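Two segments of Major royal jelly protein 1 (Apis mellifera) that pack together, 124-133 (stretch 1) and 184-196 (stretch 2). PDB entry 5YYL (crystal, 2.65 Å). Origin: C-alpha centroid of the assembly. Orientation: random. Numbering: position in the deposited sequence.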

ATOM      1  N   ALA A 124       4.979  14.734 -42.679  1.00 39.00           N
ATOM      2  CA  ALA A 124       3.883  14.152 -41.899  1.00 36.88           C
ATOM      3  C   ALA A 124       2.814  15.219 -41.659  1.00 36.85           C
ATOM      4  O   ALA A 124       2.897  16.028 -40.737  1.00 37.34           O
ATOM      5  CB  ALA A 124       4.397  13.598 -40.576  1.00 36.14           C
ATOM      6  N   SER A 125       1.826  15.234 -42.538  1.00 35.43           N
ATOM      7  CA  SER A 125       0.780  16.235 -42.525  1.00 34.29           C
ATOM      8  C   SER A 125      -0.179  15.992 -41.353  1.00 33.73           C
ATOM      9  O   SER A 125      -0.531  16.930 -40.646  1.00 33.28           O
ATOM     10  CB  SER A 125       0.030  16.188 -43.857  1.00 35.45           C
ATOM     11  OG  SER A 125      -0.886  17.253 -43.961  1.00 39.21           O
ATOM     12  N   LYS A 126      -0.563  14.727 -41.145  1.00 32.32           N
ATOM     13  CA  LYS A 126      -1.561  14.348 -40.145  1.00 32.65           C
ATOM     14  C   LYS A 126      -1.282  12.963 -39.567  1.00 29.98           C
ATOM     15  O   LYS A 126      -0.656  12.138 -40.217  1.00 29.30           O
ATOM     16  CB  LYS A 126      -2.950  14.363 -40.784  1.00 36.27           C
ATOM     17  CG  LYS A 126      -3.936  15.355 -40.185  1.00 40.54           C
ATOM     18  CD  LYS A 126      -3.579  16.799 -40.501  1.00 43.20           C
ATOM     19  CE  LYS A 126      -4.323  17.766 -39.570  1.00 47.41           C
ATOM     20  NZ  LYS A 126      -3.698  19.121 -39.598  1.00 49.23           N
ATOM     21  N   LEU A 127      -1.776  12.723 -38.357  1.00 28.22           N
ATOM     22  CA  LEU A 127      -1.596  11.464 -37.641  1.00 27.00           C
ATOM     23  C   LEU A 127      -2.930  10.919 -37.150  1.00 26.50           C
ATOM     24  O   LEU A 127      -3.917  11.633 -37.052  1.00 25.00           O
ATOM     25  CB  LEU A 127      -0.669  11.641 -36.446  1.00 26.98           C
ATOM     26  CG  LEU A 127       0.710  12.250 -36.699  1.00 28.18           C
ATOM     27  CD1 LEU A 127       1.419  12.500 -35.363  1.00 27.81           C
ATOM     28  CD2 LEU A 127       1.571  11.373 -37.608  1.00 28.28           C
ATOM     29  N   ALA A 128      -2.935   9.630 -36.853  1.00 27.37           N
ATOM     30  CA  ALA A 128      -4.106   8.951 -36.328  1.00 28.69           C
ATOM     31  C   ALA A 128      -3.677   7.684 -35.613  1.00 31.95           C
ATOM     32  O   ALA A 128      -2.818   6.958 -36.116  1.00 35.50           O
ATOM     33  CB  ALA A 128      -5.063   8.613 -37.442  1.00 27.75           C
ATOM     34  N   ILE A 129      -4.281   7.416 -34.457  1.00 31.51           N
ATOM     35  CA  ILE A 129      -4.002   6.217 -33.689  1.00 30.46           C
ATOM     36  C   ILE A 129      -5.288   5.391 -33.572  1.00 33.48           C
ATOM     37  O   ILE A 129      -6.355   5.913 -33.250  1.00 35.01           O
ATOM     38  CB  ILE A 129      -3.398   6.568 -32.326  1.00 28.46           C
ATOM     39  CG1 ILE A 129      -2.278   7.613 -32.515  1.00 27.57           C
ATOM     40  CG2 ILE A 129      -2.893   5.306 -31.657  1.00 28.46           C
ATOM     41  CD1 ILE A 129      -1.262   7.749 -31.386  1.00 26.06           C
ATOM     42  N   ASP A 130      -5.180   4.095 -33.852  1.00 37.80           N
ATOM     43  CA  ASP A 130      -6.344   3.205 -33.904  1.00 41.17           C
ATOM     44  C   ASP A 130      -6.427   2.333 -32.654  1.00 44.83           C
ATOM     45  O   ASP A 130      -5.524   2.378 -31.805  1.00 45.46           O
ATOM     46  CB  ASP A 130      -6.342   2.376 -35.204  1.00 41.82           C
ATOM     47  CG  ASP A 130      -5.248   1.288 -35.259  1.00 43.48           C
ATOM     48  OD1 ASP A 130      -4.645   0.911 -34.228  1.00 45.41           O
ATOM     49  OD2 ASP A 130      -5.013   0.779 -36.376  1.00 44.25           O
ATOM     50  N   LYS A 131      -7.498   1.539 -32.556  1.00 48.64           N
ATOM     51  CA  LYS A 131      -7.726   0.642 -31.406  1.00 49.49           C
ATOM     52  C   LYS A 131      -6.549  -0.293 -31.121  1.00 52.87           C
ATOM     53  O   LYS A 131      -6.293  -0.625 -29.966  1.00 58.79           O
ATOM     54  CB  LYS A 131      -9.004  -0.194 -31.594  1.00 45.66           C
ATOM     55  N   CYS A 132      -5.830  -0.695 -32.170  1.00 54.73           N
ATOM     56  CA  CYS A 132      -4.779  -1.719 -32.076  1.00 59.91           C
ATOM     57  C   CYS A 132      -3.346  -1.182 -31.865  1.00 53.29           C
ATOM     58  O   CYS A 132      -2.384  -1.916 -32.073  1.00 50.99           O
ATOM     59  CB  CYS A 132      -4.828  -2.610 -33.337  1.00 67.68           C
ATOM     60  SG  CYS A 132      -6.276  -2.337 -34.398  1.00 75.37           S
ATOM     61  N   ASP A 133      -3.204   0.072 -31.450  1.00 50.22           N
ATOM     62  CA  ASP A 133      -1.888   0.697 -31.234  1.00 50.10           C
ATOM     63  C   ASP A 133      -1.015   0.746 -32.493  1.00 45.87           C
ATOM     64  O   ASP A 133       0.194   0.533 -32.432  1.00 44.75           O
ATOM     65  CB  ASP A 133      -1.128   0.036 -30.069  1.00 52.39           C
ATOM     66  CG  ASP A 133      -1.983  -0.128 -28.828  1.00 54.76           C
ATOM     67  OD1 ASP A 133      -1.767  -1.106 -28.086  1.00 58.10           O
ATOM     68  OD2 ASP A 133      -2.865   0.726 -28.594  1.00 57.92           O
ATOM     69  N   ARG A 184      -3.126  18.705 -52.309  1.00 37.30           N
ATOM     70  CA  ARG A 184      -2.536  18.850 -50.971  1.00 35.92           C
ATOM     71  C   ARG A 184      -3.315  18.061 -49.921  1.00 33.69           C
ATOM     72  O   ARG A 184      -4.316  18.537 -49.399  1.00 32.26           O
ATOM     73  CB  ARG A 184      -2.432  20.318 -50.566  1.00 35.67           C
ATOM     74  CG  ARG A 184      -1.680  20.516 -49.255  1.00 35.71           C
ATOM     75  CD  ARG A 184      -1.038  21.879 -49.150  1.00 36.57           C
ATOM     76  NE  ARG A 184      -1.981  22.929 -48.767  1.00 38.96           N
ATOM     77  CZ  ARG A 184      -1.915  24.204 -49.157  1.00 43.96           C
ATOM     78  NH1 ARG A 184      -0.953  24.633 -49.984  1.00 46.03           N
ATOM     79  NH2 ARG A 184      -2.845  25.059 -48.721  1.00 46.86           N
ATOM     80  N   LEU A 185      -2.801  16.878 -49.588  1.00 32.77           N
ATOM     81  CA  LEU A 185      -3.433  15.974 -48.635  1.00 31.86           C
ATOM     82  C   LEU A 185      -3.260  16.498 -47.195  1.00 31.62           C
ATOM     83  O   LEU A 185      -2.171  16.421 -46.613  1.00 35.04           O
ATOM     84  CB  LEU A 185      -2.843  14.564 -48.816  1.00 31.27           C
ATOM     85  CG  LEU A 185      -2.859  14.012 -50.264  1.00 30.95           C
ATOM     86  CD1 LEU A 185      -2.583  12.523 -50.323  1.00 30.45           C
ATOM     87  CD2 LEU A 185      -4.181  14.291 -50.962  1.00 31.81           C
ATOM     88  N   SER A 186      -4.333  17.044 -46.636  1.00 29.54           N
ATOM     89  CA  SER A 186      -4.290  17.895 -45.431  1.00 28.96           C
ATOM     90  C   SER A 186      -5.134  17.434 -44.224  1.00 28.83           C
ATOM     91  O   SER A 186      -5.320  18.203 -43.286  1.00 31.96           O
ATOM     92  CB  SER A 186      -4.845  19.250 -45.855  1.00 29.36           C
ATOM     93  OG  SER A 186      -6.256  19.147 -46.184  1.00 29.18           O
ATOM     94  N   SER A 187      -5.705  16.233 -44.288  1.00 27.09           N
ATOM     95  CA  SER A 187      -6.642  15.756 -43.262  1.00 27.80           C
ATOM     96  C   SER A 187      -6.766  14.236 -43.325  1.00 28.05           C
ATOM     97  O   SER A 187      -6.644  13.640 -44.394  1.00 27.75           O
ATOM     98  CB  SER A 187      -8.024  16.415 -43.427  1.00 27.52           C
ATOM     99  OG  SER A 187      -8.607  16.712 -42.163  1.00 28.17           O
ATOM    100  N   LEU A 188      -6.984  13.622 -42.169  1.00 27.72           N
ATOM    101  CA  LEU A 188      -6.879  12.174 -42.034  1.00 28.04           C
ATOM    102  C   LEU A 188      -7.818  11.681 -40.950  1.00 28.31           C
ATOM    103  O   LEU A 188      -8.007  12.337 -39.914  1.00 30.93           O
ATOM    104  CB  LEU A 188      -5.446  11.770 -41.692  1.00 28.42           C
ATOM    105  CG  LEU A 188      -5.099  10.304 -41.420  1.00 28.09           C
ATOM    106  CD1 LEU A 188      -5.197   9.504 -42.707  1.00 27.98           C
ATOM    107  CD2 LEU A 188      -3.707  10.223 -40.804  1.00 27.71           C
ATOM    108  N   ALA A 189      -8.410  10.521 -41.195  1.00 27.79           N
ATOM    109  CA  ALA A 189      -9.283   9.873 -40.229  1.00 27.86           C
ATOM    110  C   ALA A 189      -9.257   8.391 -40.506  1.00 28.99           C
ATOM    111  O   ALA A 189      -9.199   7.984 -41.659  1.00 28.96           O
ATOM    112  CB  ALA A 189     -10.689  10.405 -40.350  1.00 27.59           C
ATOM    113  N   VAL A 190      -9.301   7.582 -39.450  1.00 29.77           N
ATOM    114  CA  VAL A 190      -9.137   6.147 -39.578  1.00 30.43           C
ATOM    115  C   VAL A 190     -10.246   5.406 -38.839  1.00 30.93           C
ATOM    116  O   VAL A 190     -10.592   5.756 -37.723  1.00 31.71           O
ATOM    117  CB  VAL A 190      -7.763   5.741 -39.028  1.00 31.68           C
ATOM    118  CG1 VAL A 190      -7.550   4.236 -39.163  1.00 33.20           C
ATOM    119  CG2 VAL A 190      -6.660   6.523 -39.737  1.00 31.55           C
ATOM    120  N   GLN A 191     -10.781   4.371 -39.476  1.00 33.41           N
ATOM    121  CA  GLN A 191     -11.885   3.568 -38.951  1.00 36.22           C
ATOM    122  C   GLN A 191     -11.418   2.111 -38.818  1.00 38.56           C
ATOM    123  O   GLN A 191     -11.599   1.310 -39.721  1.00 36.13           O
ATOM    124  CB  GLN A 191     -13.081   3.702 -39.911  1.00 37.28           C
ATOM    125  CG  GLN A 191     -14.449   3.324 -39.380  1.00 38.09           C
ATOM    126  CD  GLN A 191     -15.542   3.755 -40.353  1.00 39.71           C
ATOM    127  OE1 GLN A 191     -15.464   3.474 -41.554  1.00 38.77           O
ATOM    128  NE2 GLN A 191     -16.554   4.460 -39.845  1.00 40.85           N
ATOM    129  N   SER A 192     -10.774   1.777 -37.704  1.00 45.60           N
ATOM    130  CA  SER A 192     -10.385   0.387 -37.438  1.00 50.92           C
ATOM    131  C   SER A 192     -11.629  -0.464 -37.134  1.00 56.94           C
ATOM    132  O   SER A 192     -12.107  -0.492 -35.994  1.00 58.99           O
ATOM    133  CB  SER A 192      -9.367   0.308 -36.299  1.00 51.53           C
ATOM    134  N   LEU A 193     -12.154  -1.123 -38.172  1.00 62.38           N
ATOM    135  CA  LEU A 193     -13.319  -2.008 -38.049  1.00 69.10           C
ATOM    136  C   LEU A 193     -12.966  -3.340 -37.351  1.00 78.64           C
ATOM    137  O   LEU A 193     -13.721  -3.812 -36.500  1.00 83.73           O
ATOM    138  CB  LEU A 193     -13.957  -2.266 -39.424  1.00 65.16           C
ATOM    139  N   ASP A 194     -11.826  -3.939 -37.705  1.00 88.78           N
ATOM    140  CA  ASP A 194     -11.365  -5.182 -37.062  1.00 89.79           C
ATOM    141  C   ASP A 194      -9.836  -5.264 -36.972  1.00 96.15           C
ATOM    142  O   ASP A 194      -9.144  -5.248 -38.001  1.00 95.71           O
ATOM    143  N   CYS A 195      -9.328  -5.361 -35.740  1.00 98.61           N
ATOM    144  CA  CYS A 195      -7.876  -5.378 -35.478  1.00 99.64           C
ATOM    145  C   CYS A 195      -7.227  -6.703 -35.905  1.00103.26           C
ATOM    146  O   CYS A 195      -7.434  -7.738 -35.257  1.00 99.28           O
ATOM    147  CB  CYS A 195      -7.564  -5.081 -33.993  1.00 97.92           C
ATOM    148  SG  CYS A 195      -7.771  -3.353 -33.453  1.00 92.79           S
ATOM    149  N   ASN A 196      -6.430  -6.639 -36.981  1.00105.22           N
ATOM    150  CA  ASN A 196      -5.946  -7.822 -37.712  1.00101.13           C
ATOM    151  C   ASN A 196      -4.427  -7.736 -37.907  1.00 96.58           C
ATOM    152  O   ASN A 196      -3.930  -7.270 -38.940  1.00 92.93           O
ATOM    153  CB  ASN A 196      -6.698  -7.943 -39.066  1.00 99.70           C
ATOM    154  CG  ASN A 196      -7.060  -9.385 -39.425  1.00 95.96           C
ATOM    155  OD1 ASN A 196      -7.795 -10.053 -38.695  1.00 89.43           O
ATOM    156  ND2 ASN A 196      -6.568  -9.857 -40.568  1.00 89.14           N
TER
HETATM  157  O   HOH W   1      -6.280  12.529 -37.753  1.00 26.63           O

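Two strands of Major royal jelly protein 1 run side by side in nearly the same direction and touch mainly through their side chains, with a single direct hydrogen bond near their beginning, one bridging water and a disulfide just beyond their far ends. The N-to-C directions of strands 124-129 and 185-192 make an angle of only 8°, and their axes approach to 6.0 Å. That spacing is wider than is usual between neighbours in a β-sheet, and no backbone-to-backbone hydrogen bond joins them.

The direct hydrogen bond comes from Ser125, whose hydroxyl OG donates to the carbonyl oxygen O of Leu185 at 3.1 Å. Serine suits this place because its side chain is short and ends in a donor: with chi1 in the t well it reaches the opposing main chain and serves a carbonyl in a buried setting.

Next along, Lys126 covers the other strand with its aliphatic portion. Its CD lies 3.6 Å from Ser186 O, a contact with a backbone carbonyl, and its CB lies 3.7 Å from Leu188 CB, an apolar contact. The length of lysine allows this double role, since the charged NZ at its tip is hydrogen-bonded elsewhere in the structure. Leu188 answers with a branched side chain that points toward stretch 1; its methyl CD2 rests 3.6 Å from Lys126 O and 4.0 Å from Ala128 CB.

Ala128 is the small partner in the middle of the contact. Its CB meets Leu188 CD2 and also comes within 3.5 Å of CG2 of Val190, so one methyl group packs against two larger apolar side chains. Leucine and valine suit these places because their branches offer methyl groups that can pack on a small alanine methyl. The alternation expected of extended chains is plain here: Lys126 and Ala128 point toward stretch 2, whereas Leu127 and Ile129 point away from it; on the other strand Leu188 and Val190 point inward and Ala189 points away.

A water links the two backbones. Water 1 donates to Leu127 O at 2.6 Å and to Leu188 O at 2.8 Å, using both its hydrogens to satisfy two carbonyls that could not bond to each other, since both are acceptors.

Beyond the first strand, Asp130 CB packs 3.8 Å from Ser192 CB, the serine OG not being modelled, and the chain then folds into a type I turn from Asp130 to Asp133. The turn is closed by Asp133 N donating to Asp130 O at 3.3 Å. Aspartate is apt at the first position of such a turn because its carboxylate can bend back to a following amide; here Cys132 N makes a weak hydrogen bond to Asp130 OD1 at 2.9 Å.

The turn also presents Cys132 to Cys195. The atoms Cys132 SG and Cys195 SG are 2.0 Å apart, a covalent disulfide with chi3 of -83°, close to the preferred right angle. It ties the turn to a segment that is exposed and poorly ordered around Cys195, making a covalent link between residues 63 positions apart in sequence.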